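PDB 6QQ4: general odorant-binding protein 28a from Drosophila melanogaster, which probably binds and carries odorants, and is involved in the detection of the floral odour β-ionone. Local coordinates for residues 16-30 with 37-49. Numbering follows the deposited sequence.
Sequences CMPEVGATDADLQEM and STYAGKCLRACVM
L44 on helix 39-49 is a knob seated among C16, M17, V20 and M30, and shows how one branched side chain can key two helices at once. With CG anti to the backbone N (chi1 174°) and chi2 at 61°, L44 turns CD1 toward C16 CB, 3.6 Å away against helix 16-20, and CD2 toward M30 SD, at 3.7 Å, and L27 CD1, on helix 24-30. M30, bent at chi3 (71°), crosses L44 obliquely and brings CE tip to tip with V48 CG2. V20 splits its methyls along helix 39-49, CG1 against C43 CB and CG2 beside A40 O and L44 N. Beside this core the SG atoms of C16 and C47 are joined in a disulfide, tying the last turn of helix 2-20 to helix 39-52.

Polar bonds gather at the N-terminal end of helix 39-52. D26 takes the hydroxyl of T38 on OD1 (OG1 to OD1, 2.8 Å), approached from above the carboxylate plane, while its OD2 accepts from T23 N. T38 OG1 caps helix 39-49 by accepting from G41 N, so one aspartate holds residues at the N-caps of two helices. E29 grips S37 with both oxygens on their syn sides: S37 N reaches OE1 at 2.8 Å and S37 OG binds OE2. R45 slides past M30 in the opposite direction, NE 3.6 Å from M30 CG; its NH2 shares a water with D26 O, and its NH1 bonds to Q34 O. G21, at positive phi, closes helix 16-20 in a Schellman motif. C43 is disulfide-bonded to C101 on helix 100-117, so helix 39-52 takes part in two of the three disulfides; with C91-C110 the cysteines pair first with third, second with fifth and fourth with sixth, as in the all-helical insect PBP/GOBP fold.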
ATOM      1  N   CYS A  16       2.879 -12.309  -5.159  1.00 37.00           N
ATOM      2  CA  CYS A  16       1.432 -12.236  -4.954  1.00 41.49           C
ATOM      3  C   CYS A  16       0.597 -12.412  -6.236  1.00 38.26           C
ATOM      4  O   CYS A  16      -0.545 -12.848  -6.169  1.00 37.34           O
ATOM      5  CB  CYS A  16       1.065 -10.898  -4.322  1.00 36.49           C
ATOM      6  SG  CYS A  16       1.193 -10.817  -2.561  1.00 41.23           S
ATOM      7  N   MET A  17       1.159 -12.044  -7.386  1.00 34.17           N
ATOM      8  CA  MET A  17       0.428 -12.019  -8.660  1.00 34.64           C
ATOM      9  C   MET A  17      -0.327 -13.307  -9.054  1.00 39.98           C
ATOM     10  O   MET A  17      -1.491 -13.235  -9.483  1.00 36.90           O
ATOM     11  CB  MET A  17       1.393 -11.655  -9.808  1.00 33.71           C
ATOM     12  CG  MET A  17       1.711 -10.182  -9.954  1.00 39.57           C
ATOM     13  SD  MET A  17       2.904  -9.868 -11.280  1.00 52.20           S
ATOM     14  CE  MET A  17       2.082 -10.649 -12.664  1.00 39.82           C
ATOM     15  N   PRO A  18       0.332 -14.484  -8.959  1.00 38.30           N
ATOM     16  CA  PRO A  18      -0.371 -15.687  -9.418  1.00 35.51           C
ATOM     17  C   PRO A  18      -1.573 -16.057  -8.561  1.00 32.71           C
ATOM     18  O   PRO A  18      -2.535 -16.606  -9.071  1.00 34.01           O
ATOM     19  CB  PRO A  18       0.706 -16.784  -9.325  1.00 36.98           C
ATOM     20  CG  PRO A  18       2.002 -16.057  -9.386  1.00 34.78           C
ATOM     21  CD  PRO A  18       1.751 -14.769  -8.655  1.00 41.08           C
ATOM     22  N   GLU A  19      -1.540 -15.757  -7.273  1.00 31.51           N
ATOM     23  CA  GLU A  19      -2.648 -16.178  -6.437  1.00 34.62           C
ATOM     24  C   GLU A  19      -3.890 -15.265  -6.582  1.00 30.79           C
ATOM     25  O   GLU A  19      -4.982 -15.604  -6.121  1.00 27.04           O
ATOM     26  CB  GLU A  19      -2.192 -16.288  -4.984  1.00 37.72           C
ATOM     27  CG  GLU A  19      -1.811 -15.005  -4.326  1.00 39.88           C
ATOM     28  CD  GLU A  19      -1.176 -15.251  -2.979  0.44 41.14           C
ATOM     29  OE1 GLU A  19       0.020 -15.613  -2.949  0.73 44.85           O
ATOM     30  OE2 GLU A  19      -1.882 -15.111  -1.958  0.77 40.92           O
ATOM     31  N   VAL A  20      -3.749 -14.131  -7.261  1.00 32.60           N
ATOM     32  CA  VAL A  20      -4.933 -13.329  -7.560  1.00 31.69           C
ATOM     33  C   VAL A  20      -5.110 -13.189  -9.075  1.00 28.74           C
ATOM     34  O   VAL A  20      -5.967 -12.438  -9.558  1.00 33.20           O
ATOM     35  CB  VAL A  20      -4.861 -11.947  -6.879  1.00 31.90           C
ATOM     36  CG1 VAL A  20      -4.693 -12.115  -5.359  1.00 33.03           C
ATOM     37  CG2 VAL A  20      -3.744 -11.105  -7.460  1.00 28.68           C
ATOM     38  N   GLY A  21      -4.318 -13.951  -9.821  1.00 32.43           N
ATOM     39  CA  GLY A  21      -4.373 -13.930 -11.272  1.00 31.70           C
ATOM     40  C   GLY A  21      -4.128 -12.555 -11.878  1.00 32.08           C
ATOM     41  O   GLY A  21      -4.671 -12.215 -12.945  1.00 38.36           O
ATOM     42  N   ALA A  22      -3.314 -11.741 -11.210  1.00 28.32           N
ATOM     43  CA  ALA A  22      -3.006 -10.417 -11.743  1.00 37.44           C
ATOM     44  C   ALA A  22      -2.014 -10.502 -12.905  1.00 36.87           C
ATOM     45  O   ALA A  22      -1.348 -11.530 -13.108  1.00 35.75           O
ATOM     46  CB  ALA A  22      -2.459  -9.513 -10.653  1.00 32.98           C
ATOM     47  N   THR A  23      -1.915  -9.409 -13.655  1.00 36.75           N
ATOM     48  CA  THR A  23      -1.080  -9.347 -14.852  1.00 39.57           C
ATOM     49  C   THR A  23       0.047  -8.333 -14.728  1.00 40.79           C
ATOM     50  O   THR A  23       0.096  -7.550 -13.770  1.00 35.12           O
ATOM     51  CB  THR A  23      -1.903  -8.965 -16.093  1.00 42.88           C
ATOM     52  OG1 THR A  23      -2.435  -7.645 -15.913  1.00 42.38           O
ATOM     53  CG2 THR A  23      -3.042  -9.953 -16.306  1.00 39.09           C
ATOM     54  N   ASP A  24       0.947  -8.334 -15.711  1.00 40.29           N
ATOM     55  CA  ASP A  24       2.011  -7.346 -15.740  1.00 38.27           C
ATOM     56  C   ASP A  24       1.457  -5.923 -15.766  1.00 34.14           C
ATOM     57  O   ASP A  24       2.079  -5.020 -15.227  1.00 34.31           O
ATOM     58  CB  ASP A  24       2.931  -7.555 -16.940  1.00 42.69           C
ATOM     59  CG  ASP A  24       4.033  -8.565 -16.669  1.00 50.74           C
ATOM     60  OD1 ASP A  24       3.775  -9.594 -16.005  1.00 55.21           O
ATOM     61  OD2 ASP A  24       5.176  -8.315 -17.102  1.00 64.27           O
ATOM     62  N   ALA A  25       0.300  -5.721 -16.393  1.00 34.72           N
ATOM     63  CA  ALA A  25      -0.290  -4.383 -16.428  1.00 36.96           C
ATOM     64  C   ALA A  25      -0.648  -3.948 -15.006  1.00 38.63           C
ATOM     65  O   ALA A  25      -0.477  -2.780 -14.641  1.00 38.07           O
ATOM     66  CB  ALA A  25      -1.519  -4.352 -17.322  1.00 33.43           C
ATOM     67  N   ASP A  26      -1.135  -4.907 -14.215  1.00 29.34           N
ATOM     68  CA  ASP A  26      -1.496  -4.650 -12.826  1.00 37.20           C
ATOM     69  C   ASP A  26      -0.285  -4.275 -11.994  1.00 30.62           C
ATOM     70  O   ASP A  26      -0.354  -3.394 -11.131  1.00 33.43           O
ATOM     71  CB  ASP A  26      -2.171  -5.867 -12.211  1.00 31.29           C
ATOM     72  CG  ASP A  26      -3.505  -6.156 -12.819  1.00 36.20           C
ATOM     73  OD1 ASP A  26      -4.231  -5.197 -13.166  1.00 33.21           O
ATOM     74  OD2 ASP A  26      -3.840  -7.352 -12.938  1.00 39.58           O
ATOM     75  N   LEU A  27       0.811  -4.982 -12.226  1.00 35.90           N
ATOM     76  CA  LEU A  27       2.078  -4.685 -11.573  1.00 35.55           C
ATOM     77  C   LEU A  27       2.571  -3.275 -11.931  1.00 34.34           C
ATOM     78  O   LEU A  27       3.075  -2.552 -11.077  1.00 39.94           O
ATOM     79  CB  LEU A  27       3.125  -5.723 -11.970  1.00 41.95           C
ATOM     80  CG  LEU A  27       4.248  -5.991 -10.983  1.00 45.29           C
ATOM     81  CD1 LEU A  27       3.656  -6.583  -9.727  1.00 47.94           C
ATOM     82  CD2 LEU A  27       5.278  -6.932 -11.594  1.00 49.77           C
ATOM     83  N   GLN A  28       2.423  -2.887 -13.193  1.00 38.89           N
ATOM     84  CA  GLN A  28       2.899  -1.570 -13.635  1.00 42.40           C
ATOM     85  C   GLN A  28       2.106  -0.437 -12.986  1.00 37.33           C
ATOM     86  O   GLN A  28       2.684   0.561 -12.543  1.00 36.88           O
ATOM     87  CB  GLN A  28       2.845  -1.456 -15.164  1.00 45.25           C
ATOM     88  CG  GLN A  28       4.175  -1.015 -15.787  1.00 54.44           C
ATOM     89  CD  GLN A  28       4.236  -1.258 -17.288  1.00 62.72           C
ATOM     90  OE1 GLN A  28       3.704  -2.249 -17.793  1.00 66.53           O
ATOM     91  NE2 GLN A  28       4.891  -0.352 -18.009  1.00 64.11           N
ATOM     92  N   GLU A  29       0.789  -0.598 -12.894  1.00 34.68           N
ATOM     93  CA  GLU A  29      -0.021   0.384 -12.177  1.00 34.72           C
ATOM     94  C   GLU A  29       0.471   0.591 -10.747  1.00 31.26           C
ATOM     95  O   GLU A  29       0.465   1.713 -10.241  1.00 33.31           O
ATOM     96  CB  GLU A  29      -1.495  -0.028 -12.170  1.00 34.22           C
ATOM     97  CG  GLU A  29      -2.091  -0.058 -13.542  1.00 36.44           C
ATOM     98  CD  GLU A  29      -3.596  -0.248 -13.539  1.00 36.52           C
ATOM     99  OE1 GLU A  29      -4.148  -0.808 -12.568  1.00 38.01           O
ATOM    100  OE2 GLU A  29      -4.227   0.184 -14.518  1.00 43.07           O
ATOM    101  N   MET A  30       0.895  -0.483 -10.094  1.00 35.53           N
ATOM    102  CA  MET A  30       1.408  -0.375  -8.729  1.00 32.32           C
ATOM    103  C   MET A  30       2.703   0.428  -8.638  1.00 34.23           C
ATOM    104  O   MET A  30       2.807   1.322  -7.796  1.00 35.02           O
ATOM    105  CB  MET A  30       1.655  -1.753  -8.128  1.00 36.45           C
ATOM    106  CG  MET A  30       0.496  -2.393  -7.420  1.00 38.85           C
ATOM    107  SD  MET A  30       1.066  -3.810  -6.432  1.00 52.37           S
ATOM    108  CE  MET A  30       1.967  -3.015  -5.108  1.00 41.22           C
ATOM    109  N   SER A  37      -6.865  -0.436 -11.931  1.00 30.20           N
ATOM    110  CA  SER A  37      -7.932  -0.371 -12.929  1.00 31.34           C
ATOM    111  C   SER A  37      -8.670  -1.705 -13.060  1.00 29.01           C
ATOM    112  O   SER A  37      -9.656  -1.793 -13.782  1.00 34.35           O
ATOM    113  CB  SER A  37      -7.376   0.058 -14.292  1.00 35.85           C
ATOM    114  OG  SER A  37      -6.501  -0.922 -14.809  1.00 37.60           O
ATOM    115  N   THR A  38      -8.202  -2.736 -12.356  1.00 28.80           N
ATOM    116  CA  THR A  38      -8.864  -4.047 -12.347  1.00 25.65           C
ATOM    117  C   THR A  38      -9.041  -4.550 -10.920  1.00 28.31           C
ATOM    118  O   THR A  38      -8.324  -4.123 -10.021  1.00 26.68           O
ATOM    119  CB  THR A  38      -8.065  -5.116 -13.150  1.00 31.38           C
ATOM    120  OG1 THR A  38      -6.881  -5.467 -12.440  1.00 30.83           O
ATOM    121  CG2 THR A  38      -7.663  -4.594 -14.543  1.00 27.97           C
ATOM    122  N   TYR A  39      -9.994  -5.461 -10.718  1.00 26.65           N
ATOM    123  CA  TYR A  39     -10.259  -6.050  -9.399  1.00 24.83           C
ATOM    124  C   TYR A  39      -9.079  -6.886  -8.916  1.00 26.40           C
ATOM    125  O   TYR A  39      -8.725  -6.863  -7.736  1.00 28.06           O
ATOM    126  CB  TYR A  39     -11.529  -6.902  -9.452  1.00 23.50           C
ATOM    127  CG  TYR A  39     -11.959  -7.479  -8.133  1.00 22.90           C
ATOM    128  CD1 TYR A  39     -12.541  -6.679  -7.154  1.00 25.78           C
ATOM    129  CD2 TYR A  39     -11.786  -8.823  -7.863  1.00 24.45           C
ATOM    130  CE1 TYR A  39     -12.923  -7.203  -5.946  1.00 20.47           C
ATOM    131  CE2 TYR A  39     -12.175  -9.363  -6.671  1.00 28.54           C
ATOM    132  CZ  TYR A  39     -12.729  -8.559  -5.711  1.00 29.75           C
ATOM    133  OH  TYR A  39     -13.098  -9.141  -4.522  1.00 25.14           O
ATOM    134  N   ALA A  40      -8.489  -7.642  -9.839  1.00 29.19           N
ATOM    135  CA  ALA A  40      -7.309  -8.442  -9.534  1.00 28.16           C
ATOM    136  C   ALA A  40      -6.167  -7.563  -9.024  1.00 26.07           C
ATOM    137  O   ALA A  40      -5.429  -7.951  -8.123  1.00 25.73           O
ATOM    138  CB  ALA A  40      -6.870  -9.220 -10.770  1.00 27.99           C
ATOM    139  N   GLY A  41      -6.015  -6.382  -9.619  1.00 24.40           N
ATOM    140  CA  GLY A  41      -5.021  -5.428  -9.171  1.00 26.66           C
ATOM    141  C   GLY A  41      -5.324  -4.924  -7.767  1.00 24.85           C
ATOM    142  O   GLY A  41      -4.420  -4.687  -6.976  1.00 25.30           O
ATOM    143  N   LYS A  42      -6.602  -4.745  -7.453  1.00 23.20           N
ATOM    144  CA  LYS A  42      -6.994  -4.435  -6.072  1.00 25.82           C
ATOM    145  C   LYS A  42      -6.645  -5.593  -5.134  1.00 26.75           C
ATOM    146  O   LYS A  42      -6.196  -5.390  -3.986  1.00 27.37           O
ATOM    147  CB  LYS A  42      -8.490  -4.156  -5.976  1.00 27.49           C
ATOM    148  CG  LYS A  42      -8.968  -2.942  -6.765  1.00 24.23           C
ATOM    149  CD  LYS A  42     -10.466  -2.745  -6.552  1.00 21.62           C
ATOM    150  CE  LYS A  42     -10.978  -1.593  -7.380  1.00 30.43           C
ATOM    151  NZ  LYS A  42     -12.468  -1.472  -7.227  1.00 35.91           N
ATOM    152  N   CYS A  43      -6.875  -6.814  -5.610  1.00 23.27           N
ATOM    153  CA  CYS A  43      -6.553  -7.970  -4.788  1.00 25.33           C
ATOM    154  C   CYS A  43      -5.020  -8.130  -4.715  1.00 26.34           C
ATOM    155  O   CYS A  43      -4.493  -8.582  -3.707  1.00 26.88           O
ATOM    156  CB  CYS A  43      -7.217  -9.240  -5.328  1.00 28.00           C
ATOM    157  SG  CYS A  43      -9.012  -9.322  -5.090  1.00 26.23           S
ATOM    158  N   LEU A  44      -4.309  -7.766  -5.779  1.00 26.16           N
ATOM    159  CA  LEU A  44      -2.847  -7.802  -5.733  1.00 27.18           C
ATOM    160  C   LEU A  44      -2.394  -6.892  -4.592  1.00 29.74           C
ATOM    161  O   LEU A  44      -1.626  -7.276  -3.719  1.00 27.41           O
ATOM    162  CB  LEU A  44      -2.232  -7.365  -7.064  1.00 30.04           C
ATOM    163  CG  LEU A  44      -0.705  -7.217  -7.120  1.00 34.45           C
ATOM    164  CD1 LEU A  44      -0.015  -8.548  -6.828  1.00 29.15           C
ATOM    165  CD2 LEU A  44      -0.262  -6.668  -8.464  1.00 31.58           C
ATOM    166  N   ARG A  45      -2.925  -5.686  -4.579  1.00 29.45           N
ATOM    167  CA  ARG A  45      -2.586  -4.732  -3.542  1.00 32.09           C
ATOM    168  C   ARG A  45      -2.930  -5.211  -2.140  1.00 30.95           C
ATOM    169  O   ARG A  45      -2.157  -4.973  -1.211  1.00 30.12           O
ATOM    170  CB  ARG A  45      -3.260  -3.402  -3.845  1.00 27.45           C
ATOM    171  CG  ARG A  45      -2.583  -2.756  -5.043  1.00 33.43           C
ATOM    172  CD  ARG A  45      -3.431  -1.710  -5.717  1.00 33.67           C
ATOM    173  NE  ARG A  45      -2.906  -1.404  -7.046  1.00 33.41           N
ATOM    174  CZ  ARG A  45      -2.781  -0.172  -7.531  1.00 37.29           C
ATOM    175  NH1 ARG A  45      -3.153   0.873  -6.784  1.00 32.25           N
ATOM    176  NH2 ARG A  45      -2.284   0.011  -8.749  1.00 26.27           N
ATOM    177  N   ALA A  46      -4.051  -5.907  -1.978  1.00 27.96           N
ATOM    178  CA  ALA A  46      -4.402  -6.479  -0.667  1.00 28.07           C
ATOM    179  C   ALA A  46      -3.349  -7.482  -0.212  1.00 32.77           C
ATOM    180  O   ALA A  46      -2.973  -7.514   0.950  1.00 28.01           O
ATOM    181  CB  ALA A  46      -5.763  -7.152  -0.713  1.00 23.56           C
ATOM    182  N   CYS A  47      -2.890  -8.295  -1.153  1.00 27.91           N
ATOM    183  CA  CYS A  47      -1.922  -9.348  -0.871  1.00 34.30           C
ATOM    184  C   CYS A  47      -0.577  -8.753  -0.436  1.00 36.02           C
ATOM    185  O   CYS A  47       0.072  -9.250   0.483  1.00 32.67           O
ATOM    186  CB  CYS A  47      -1.745 -10.243  -2.100  1.00 29.56           C
ATOM    187  SG  CYS A  47      -0.565 -11.633  -1.892  1.00 42.10           S
ATOM    188  N   VAL A  48      -0.163  -7.683  -1.093  1.00 30.89           N
ATOM    189  CA  VAL A  48       1.041  -6.979  -0.683  1.00 34.53           C
ATOM    190  C   VAL A  48       0.887  -6.325   0.698  1.00 35.62           C
ATOM    191  O   VAL A  48       1.749  -6.477   1.563  1.00 40.57           O
ATOM    192  CB  VAL A  48       1.428  -5.907  -1.712  1.00 36.32           C
ATOM    193  CG1 VAL A  48       2.541  -5.033  -1.170  1.00 36.45           C
ATOM    194  CG2 VAL A  48       1.847  -6.578  -3.015  1.00 36.12           C
ATOM    195  N   MET A  49      -0.203  -5.596   0.899  1.00 29.65           N
ATOM    196  CA  MET A  49      -0.423  -4.909   2.166  1.00 35.81           C
ATOM    197  C   MET A  49      -0.470  -5.896   3.332  1.00 37.96           C
ATOM    198  O   MET A  49       0.069  -5.628   4.408  1.00 41.76           O
ATOM    199  CB  MET A  49      -1.703  -4.084   2.110  1.00 32.33           C
ATOM    200  CG  MET A  49      -1.596  -2.805   1.287  1.00 32.97           C
ATOM    201  SD  MET A  49      -3.131  -1.865   1.358  1.00 35.88           S
ATOM    202  CE  MET A  49      -2.805  -0.562   0.166  1.00 42.80           C
TER
HETATM  203  O   HOH W   1      -2.574  -2.682  -9.657  1.00 33.31           O